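Local coordinates for hypothetical protein (Thermococcus kodakarensis, PDB 2PBZ) that binds ATP and is probably a PurP-type synthetase of IMP biosynthesis, a carbon-nitrogen bond-forming ligase thought to use magnesium or manganese, at residues K83-R91 with E304-T312; F92-Q102 with A262-D270. All coordinates share one frame; numbering follows the deposited sequence.

Contact 1: residues K83-R91 with E304-T312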
# COMPACT_ATOMS: atom_id res chain seq x y z
N LYS A 83 6.25 28.80 -25.33
CA LYS A 83 6.97 28.42 -26.54
C LYS A 83 7.35 26.94 -26.57
O LYS A 83 7.39 26.32 -27.63
CB LYS A 83 8.23 29.28 -26.67
CG LYS A 83 8.61 29.63 -28.09
CD LYS A 83 10.06 30.10 -28.20
CE LYS A 83 11.02 28.95 -27.96
NZ LYS A 83 12.43 29.35 -28.18
N ALA A 84 7.63 26.39 -25.39
CA ALA A 84 8.04 24.99 -25.25
C ALA A 84 7.07 23.98 -25.88
O ALA A 84 5.89 24.26 -26.04
CB ALA A 84 8.27 24.67 -23.78
N ARG A 85 7.59 22.80 -26.20
CA ARG A 85 6.81 21.75 -26.84
C ARG A 85 5.58 21.16 -26.10
O ARG A 85 4.54 21.04 -26.73
CB ARG A 85 7.75 20.62 -27.24
CG ARG A 85 7.32 19.89 -28.49
CD ARG A 85 8.51 19.70 -29.44
NE ARG A 85 8.04 19.19 -30.71
CZ ARG A 85 7.12 19.79 -31.46
NH1 ARG A 85 6.56 20.92 -31.04
NH2 ARG A 85 6.75 19.26 -32.63
N PHE A 86 5.70 20.79 -24.82
CA PHE A 86 4.58 20.26 -23.98
C PHE A 86 3.85 18.97 -24.33
O PHE A 86 3.25 18.85 -25.40
CB PHE A 86 3.50 21.31 -23.77
CG PHE A 86 3.77 22.24 -22.62
CD1 PHE A 86 4.81 23.16 -22.66
CD2 PHE A 86 2.96 22.21 -21.49
CE1 PHE A 86 5.05 24.04 -21.59
CE2 PHE A 86 3.18 23.07 -20.42
CZ PHE A 86 4.22 23.98 -20.47
N PHE A 87 3.83 18.03 -23.39
CA PHE A 87 3.14 16.75 -23.59
C PHE A 87 1.62 16.82 -23.36
O PHE A 87 1.16 17.49 -22.45
CB PHE A 87 3.71 15.69 -22.64
CG PHE A 87 3.12 14.33 -22.86
CD1 PHE A 87 3.61 13.50 -23.87
CD2 PHE A 87 2.02 13.90 -22.11
CE1 PHE A 87 3.01 12.26 -24.14
CE2 PHE A 87 1.41 12.67 -22.37
CZ PHE A 87 1.91 11.85 -23.39
N GLY A 88 0.86 16.13 -24.22
CA GLY A 88 -0.60 16.06 -24.12
C GLY A 88 -1.44 17.31 -23.95
O GLY A 88 -1.57 17.85 -22.85
N ASN A 89 -2.07 17.75 -25.03
CA ASN A 89 -2.88 18.96 -25.03
C ASN A 89 -2.12 20.01 -24.25
O ASN A 89 -0.88 20.01 -24.29
CB ASN A 89 -4.25 18.73 -24.40
CG ASN A 89 -5.30 19.75 -24.89
OD1 ASN A 89 -5.08 20.96 -24.83
ND2 ASN A 89 -6.43 19.25 -25.36
N ARG A 90 -2.82 20.88 -23.54
CA ARG A 90 -2.16 21.94 -22.79
C ARG A 90 -3.21 22.97 -22.45
O ARG A 90 -3.09 23.72 -21.49
CB ARG A 90 -1.05 22.61 -23.62
CG ARG A 90 -0.22 23.61 -22.83
CD ARG A 90 1.04 24.04 -23.57
NE ARG A 90 0.88 25.23 -24.41
CZ ARG A 90 1.72 25.55 -25.40
NH1 ARG A 90 2.75 24.75 -25.64
NH2 ARG A 90 1.52 26.64 -26.13
N ARG A 91 -4.25 23.00 -23.27
CA ARG A 91 -5.34 23.92 -23.03
C ARG A 91 -6.23 23.27 -21.98
O ARG A 91 -7.03 23.95 -21.32
CB ARG A 91 -6.11 24.18 -24.32
CG ARG A 91 -5.60 25.40 -25.10
CD ARG A 91 -4.77 25.01 -26.30
NE ARG A 91 -5.48 24.07 -27.14
CZ ARG A 91 -4.91 23.33 -28.09
NH1 ARG A 91 -3.60 23.44 -28.32
NH2 ARG A 91 -5.63 22.45 -28.77
N GLU A 304 6.62 6.13 -34.87
CA GLU A 304 5.57 6.11 -35.89
C GLU A 304 5.32 7.48 -36.53
O GLU A 304 4.30 7.71 -37.19
CB GLU A 304 4.29 5.55 -35.28
CG GLU A 304 4.47 4.13 -34.74
CD GLU A 304 3.50 3.79 -33.63
OE1 GLU A 304 2.26 3.89 -33.85
OE2 GLU A 304 3.98 3.40 -32.53
N ASP A 305 6.26 8.38 -36.32
CA ASP A 305 6.16 9.72 -36.88
C ASP A 305 4.88 10.42 -36.45
O ASP A 305 4.53 11.47 -36.99
CB ASP A 305 6.23 9.65 -38.41
CG ASP A 305 6.65 10.96 -39.05
OD1 ASP A 305 6.61 11.06 -40.30
OD2 ASP A 305 7.04 11.90 -38.31
N ARG A 306 4.16 9.84 -35.48
CA ARG A 306 2.95 10.49 -34.98
C ARG A 306 3.55 11.69 -34.25
O ARG A 306 3.93 12.67 -34.88
CB ARG A 306 2.22 9.59 -33.98
CG ARG A 306 0.80 9.22 -34.36
CD ARG A 306 0.74 8.03 -35.33
NE ARG A 306 0.13 6.84 -34.73
CZ ARG A 306 -1.10 6.79 -34.21
NH1 ARG A 306 -1.88 7.88 -34.21
NH2 ARG A 306 -1.55 5.66 -33.69
N LEU A 307 3.65 11.60 -32.94
CA LEU A 307 4.26 12.65 -32.13
C LEU A 307 3.62 14.03 -32.24
O LEU A 307 3.96 14.95 -31.49
CB LEU A 307 5.76 12.75 -32.44
CG LEU A 307 6.71 13.45 -31.44
CD1 LEU A 307 6.81 14.92 -31.75
CD2 LEU A 307 6.22 13.23 -30.00
N GLU A 308 2.70 14.20 -33.18
CA GLU A 308 2.05 15.50 -33.30
C GLU A 308 0.73 15.34 -32.57
O GLU A 308 0.20 16.29 -31.99
CB GLU A 308 1.77 15.86 -34.76
CG GLU A 308 1.44 17.35 -34.97
CD GLU A 308 0.29 17.84 -34.09
OE1 GLU A 308 -0.89 17.44 -34.34
OE2 GLU A 308 0.55 18.63 -33.14
N GLU A 309 0.23 14.11 -32.59
CA GLU A 309 -1.03 13.77 -31.95
C GLU A 309 -0.96 13.78 -30.42
O GLU A 309 -2.00 13.77 -29.75
CB GLU A 309 -1.48 12.38 -32.40
CG GLU A 309 -1.58 12.19 -33.91
CD GLU A 309 -2.12 10.81 -34.28
OE1 GLU A 309 -1.64 10.24 -35.27
OE2 GLU A 309 -3.02 10.30 -33.57
N VAL A 310 0.26 13.79 -29.85
CA VAL A 310 0.40 13.79 -28.40
C VAL A 310 1.07 15.01 -27.79
O VAL A 310 1.29 15.04 -26.58
CB VAL A 310 1.19 12.53 -27.89
CG1 VAL A 310 0.52 11.25 -28.38
CG2 VAL A 310 2.63 12.60 -28.33
N VAL A 311 1.40 16.02 -28.60
CA VAL A 311 2.05 17.19 -28.03
C VAL A 311 1.33 18.49 -28.33
O VAL A 311 0.30 18.49 -28.98
CB VAL A 311 3.52 17.33 -28.50
CG1 VAL A 311 4.30 16.09 -28.10
CG2 VAL A 311 3.56 17.54 -30.02
N THR A 312 1.89 19.59 -27.85
CA THR A 312 1.30 20.90 -28.05
C THR A 312 2.34 22.02 -28.08
O THR A 312 2.80 22.42 -26.98
CB THR A 312 0.26 21.17 -26.96
OG1 THR A 312 -0.93 20.44 -27.28
CG2 THR A 312 -0.06 22.67 -26.86

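Contact 2: residues F92-Q102 with A262-D270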
# COMPACT_ATOMS: atom_id res chain seq x y z
N PHE A 92 -6.06 21.96 -21.82
CA PHE A 92 -6.81 21.16 -20.86
C PHE A 92 -6.40 21.46 -19.41
O PHE A 92 -7.24 21.51 -18.52
CB PHE A 92 -6.60 19.68 -21.18
CG PHE A 92 -7.25 18.73 -20.22
CD1 PHE A 92 -8.56 18.94 -19.78
CD2 PHE A 92 -6.59 17.58 -19.80
CE1 PHE A 92 -9.19 18.00 -18.93
CE2 PHE A 92 -7.21 16.65 -18.97
CZ PHE A 92 -8.51 16.86 -18.53
N LEU A 93 -5.11 21.66 -19.20
CA LEU A 93 -4.59 21.94 -17.88
C LEU A 93 -5.39 22.92 -17.03
O LEU A 93 -5.38 22.82 -15.80
CB LEU A 93 -3.15 22.44 -17.99
CG LEU A 93 -2.18 21.51 -18.72
CD1 LEU A 93 -0.94 22.29 -19.12
CD2 LEU A 93 -1.83 20.32 -17.83
N LYS A 94 -6.10 23.85 -17.66
CA LYS A 94 -6.86 24.85 -16.89
C LYS A 94 -8.22 24.36 -16.40
O LYS A 94 -8.83 24.97 -15.52
CB LYS A 94 -7.05 26.12 -17.73
CG LYS A 94 -7.79 25.89 -19.04
CD LYS A 94 -8.20 27.20 -19.71
CE LYS A 94 -8.94 26.94 -21.01
NZ LYS A 94 -8.09 26.27 -22.03
N TRP A 95 -8.69 23.26 -16.98
CA TRP A 95 -10.00 22.72 -16.63
C TRP A 95 -10.18 22.19 -15.22
O TRP A 95 -11.31 21.90 -14.82
CB TRP A 95 -10.38 21.65 -17.64
CG TRP A 95 -10.83 22.25 -18.93
CD1 TRP A 95 -10.05 22.78 -19.91
CD2 TRP A 95 -12.19 22.41 -19.37
NE1 TRP A 95 -10.84 23.26 -20.93
CE2 TRP A 95 -12.16 23.05 -20.63
CE3 TRP A 95 -13.44 22.07 -18.81
CZ2 TRP A 95 -13.32 23.37 -21.34
CZ3 TRP A 95 -14.61 22.38 -19.52
CH2 TRP A 95 -14.54 23.03 -20.78
N GLU A 96 -9.09 22.06 -14.47
CA GLU A 96 -9.19 21.57 -13.11
C GLU A 96 -9.01 22.75 -12.17
O GLU A 96 -9.13 22.62 -10.94
CB GLU A 96 -8.11 20.52 -12.84
CG GLU A 96 -6.77 21.11 -12.46
CD GLU A 96 -5.69 20.07 -12.23
OE1 GLU A 96 -5.97 19.03 -11.58
OE2 GLU A 96 -4.55 20.30 -12.68
N THR A 97 -8.75 23.91 -12.75
CA THR A 97 -8.49 25.12 -11.98
C THR A 97 -9.66 25.87 -11.36
O THR A 97 -9.49 26.55 -10.35
CB THR A 97 -7.67 26.11 -12.82
OG1 THR A 97 -6.53 25.44 -13.37
CG2 THR A 97 -7.18 27.26 -11.95
N THR A 98 -10.85 25.77 -11.95
CA THR A 98 -12.03 26.45 -11.41
C THR A 98 -13.26 25.55 -11.34
O THR A 98 -13.36 24.54 -12.05
CB THR A 98 -12.44 27.66 -12.27
OG1 THR A 98 -12.95 27.18 -13.53
CG2 THR A 98 -11.27 28.59 -12.51
N PHE A 99 -14.20 25.95 -10.48
CA PHE A 99 -15.46 25.23 -10.32
C PHE A 99 -16.20 25.25 -11.66
O PHE A 99 -16.73 24.23 -12.11
CB PHE A 99 -16.34 25.92 -9.29
CG PHE A 99 -15.73 25.99 -7.92
CD1 PHE A 99 -15.84 27.16 -7.16
CD2 PHE A 99 -15.11 24.88 -7.35
CE1 PHE A 99 -15.34 27.21 -5.85
CE2 PHE A 99 -14.60 24.93 -6.04
CZ PHE A 99 -14.72 26.09 -5.30
N GLU A 100 -16.24 26.43 -12.27
CA GLU A 100 -16.93 26.61 -13.54
C GLU A 100 -16.54 25.56 -14.56
O GLU A 100 -17.39 24.89 -15.13
CB GLU A 100 -16.63 28.01 -14.11
CG GLU A 100 -17.08 29.15 -13.21
CD GLU A 100 -16.59 29.01 -11.77
OE1 GLU A 100 -15.37 28.82 -11.56
OE2 GLU A 100 -17.42 29.11 -10.85
N LEU A 101 -15.24 25.40 -14.79
CA LEU A 101 -14.76 24.42 -15.75
C LEU A 101 -14.96 23.00 -15.26
O LEU A 101 -15.35 22.11 -16.01
CB LEU A 101 -13.28 24.67 -16.04
CG LEU A 101 -12.98 26.02 -16.70
CD1 LEU A 101 -11.47 26.22 -16.76
CD2 LEU A 101 -13.59 26.06 -18.08
N GLN A 102 -14.68 22.79 -13.98
CA GLN A 102 -14.82 21.47 -13.40
C GLN A 102 -16.25 20.97 -13.54
O GLN A 102 -16.48 19.85 -13.97
CB GLN A 102 -14.40 21.50 -11.92
CG GLN A 102 -13.21 20.61 -11.62
CD GLN A 102 -12.87 20.57 -10.14
OE1 GLN A 102 -13.75 20.41 -9.28
NE2 GLN A 102 -11.58 20.69 -9.83
N ALA A 262 -18.76 12.81 -7.76
CA ALA A 262 -17.50 13.43 -8.16
C ALA A 262 -17.26 14.71 -7.35
O ALA A 262 -18.19 15.49 -7.11
CB ALA A 262 -17.52 13.74 -9.65
N ILE A 263 -16.02 14.91 -6.92
CA ILE A 263 -15.68 16.09 -6.15
C ILE A 263 -14.67 16.93 -6.92
O ILE A 263 -14.46 18.09 -6.60
CB ILE A 263 -15.06 15.73 -4.78
CG1 ILE A 263 -13.82 14.85 -4.97
CG2 ILE A 263 -16.08 15.03 -3.91
CD1 ILE A 263 -12.91 14.79 -3.75
N GLY A 264 -14.05 16.33 -7.93
CA GLY A 264 -13.08 17.04 -8.73
C GLY A 264 -12.39 16.23 -9.80
O GLY A 264 -12.76 15.10 -10.08
N ILE A 265 -11.37 16.83 -10.42
CA ILE A 265 -10.62 16.17 -11.48
C ILE A 265 -9.17 16.62 -11.50
O ILE A 265 -8.78 17.56 -10.82
CB ILE A 265 -11.20 16.48 -12.89
CG1 ILE A 265 -11.09 17.99 -13.16
CG2 ILE A 265 -12.63 16.00 -12.98
CD1 ILE A 265 -11.33 18.37 -14.61
N ALA A 266 -8.36 15.92 -12.28
CA ALA A 266 -6.96 16.25 -12.43
C ALA A 266 -6.81 16.37 -13.93
O ALA A 266 -7.04 15.41 -14.66
CB ALA A 266 -6.07 15.14 -11.89
N SER A 267 -6.44 17.55 -14.41
CA SER A 267 -6.29 17.73 -15.84
C SER A 267 -4.88 17.37 -16.29
O SER A 267 -4.49 17.69 -17.39
CB SER A 267 -6.64 19.17 -16.24
OG SER A 267 -5.91 20.13 -15.50
N ARG A 268 -4.15 16.69 -15.41
CA ARG A 268 -2.77 16.24 -15.68
C ARG A 268 -2.41 15.12 -14.73
O ARG A 268 -3.25 14.69 -13.95
CB ARG A 268 -1.80 17.42 -15.53
CG ARG A 268 -2.15 18.38 -14.41
CD ARG A 268 -1.97 17.75 -13.06
NE ARG A 268 -2.51 18.59 -12.01
CZ ARG A 268 -2.53 18.23 -10.74
NH1 ARG A 268 -2.04 17.05 -10.38
NH2 ARG A 268 -3.04 19.05 -9.83
N ILE A 269 -1.18 14.63 -14.79
CA ILE A 269 -0.76 13.55 -13.90
C ILE A 269 -1.07 13.96 -12.47
O ILE A 269 -0.54 14.92 -11.94
CB ILE A 269 0.74 13.22 -14.07
CG1 ILE A 269 1.11 12.04 -13.18
CG2 ILE A 269 1.59 14.44 -13.78
CD1 ILE A 269 2.45 11.47 -13.51
N ASP A 270 -1.96 13.20 -11.86
CA ASP A 270 -2.48 13.46 -10.53
C ASP A 270 -1.58 13.54 -9.29
O ASP A 270 -1.75 14.44 -8.45
CB ASP A 270 -3.63 12.50 -10.27
CG ASP A 270 -4.14 12.58 -8.87
OD1 ASP A 270 -3.51 11.95 -7.99
OD2 ASP A 270 -5.14 13.28 -8.65

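Contact 1: residues K83-R91 with E304-T312
Phe-87 and Val-311 pair their backbones in a single beta bridge, with their CA atoms 4.6 Å apart. Two backbone bonds hold it. Gly-88 N gives its hydrogen to Val-310 O at 2.6 Å. Thr-312 N reaches Phe-86 O at 2.9 Å. The Phe-87 ring carries Val-310 O over one face, toward the rim. Its CG lies anti to the backbone N (chi1 -176°), which turns the ring toward helix 290-302, where Ile-294 and Leu-298 meet it. The tight part is at Thr-312. Its CG2 touches Arg-90 CB at 3.4 Å and sits over one face of the guanidinium. The chain of Arg-90 crosses this methyl obliquely, and its bend at chi3 (91°) brings the guanidinium over it. Arg-90 CD lies over a face of the Phe-86 ring, and Arg-90 NH2 bonds to Glu-80 O. With an alanine in its place, Glu-80 O would probably lose this donor, and the Phe-86 face and the Thr-312 methyl would lose the contacts made by the chain beyond CB. The other side is loose. Exposed Arg-85 lays its guanidinium over Val-311 CG2, at 4.5 Å from CZ, and comes no nearer than 4.4 Å to Leu-307 CD1 with NH2. No salt bridge joins the segments. The chemistry implies that the last modelled residues are held mainly by backbone bonds and apolar contacts rather than by paired charges.

Contact 2: residues F92-Q102 with A262-D270
Ser-267 meets Phe-92, Leu-93 and Glu-96 at once. Its CB lies 3.6 Å from the centroid of the Phe-92 ring, almost on the ring normal, in a CH-pi contact. Its OG gives a hydrogen bond to Leu-93 O at 2.8 Å, from above the carbonyl plane. The CG of Glu-96 stands between the backbone N and the carbonyl carbon (chi1 84°), and the extended chain brings the carboxylate to the strand end. OE2 uses its syn lone pair for a salt bridge with Arg-268 NE at 2.7 Å. The carboxylate and guanidinium planes are 58° apart. OE1 takes a weak bond from Ser-267 N. The partner segment is the edge strand 261-266 of the five-stranded antiparallel sheet in the ATP-grasp part. A classic beta bulge at Ile-263 and Gly-264 faces His-253, and Ile-263 touches the bound ATP. The side chains of Ile-265 and Gln-102 slide past each other in opposite directions, with Ile-265 CG1 3.7 Å from Gln-102 CG. Further out, Arg-268 NH1 bonds to Ile-269 O, which steadies the guanidinium. Thr-98 is the N-cap of helix 99-109, its OG1 accepting from Leu-101 N. Phe-234 and Met-238 of helix 224-241 pack on Phe-92.

From the N terminus, the chain first builds the three-stranded parallel sheet, 5-8, 27-31 and 47-50, and then helices 70-73 and 76-80. The loop after them enters contact 1 at 83-91 and runs straight into contact 2 at 92-102. Contact 2 closes first, when the chain returns at 262-270 after 159 residues. Contact 1 closes last, at 304-312, beyond helix 290-302. Contact 2 is therefore nested inside the loop of contact 1. Their centres are 20 Å apart. Contact 2 ties residues 92-96 and the first turn of helix 99-109 to outer strand 261-266 of the five-stranded sheet and the residues just after it. Contact 1 ties the C-terminal tail to the loop after helix 76-80.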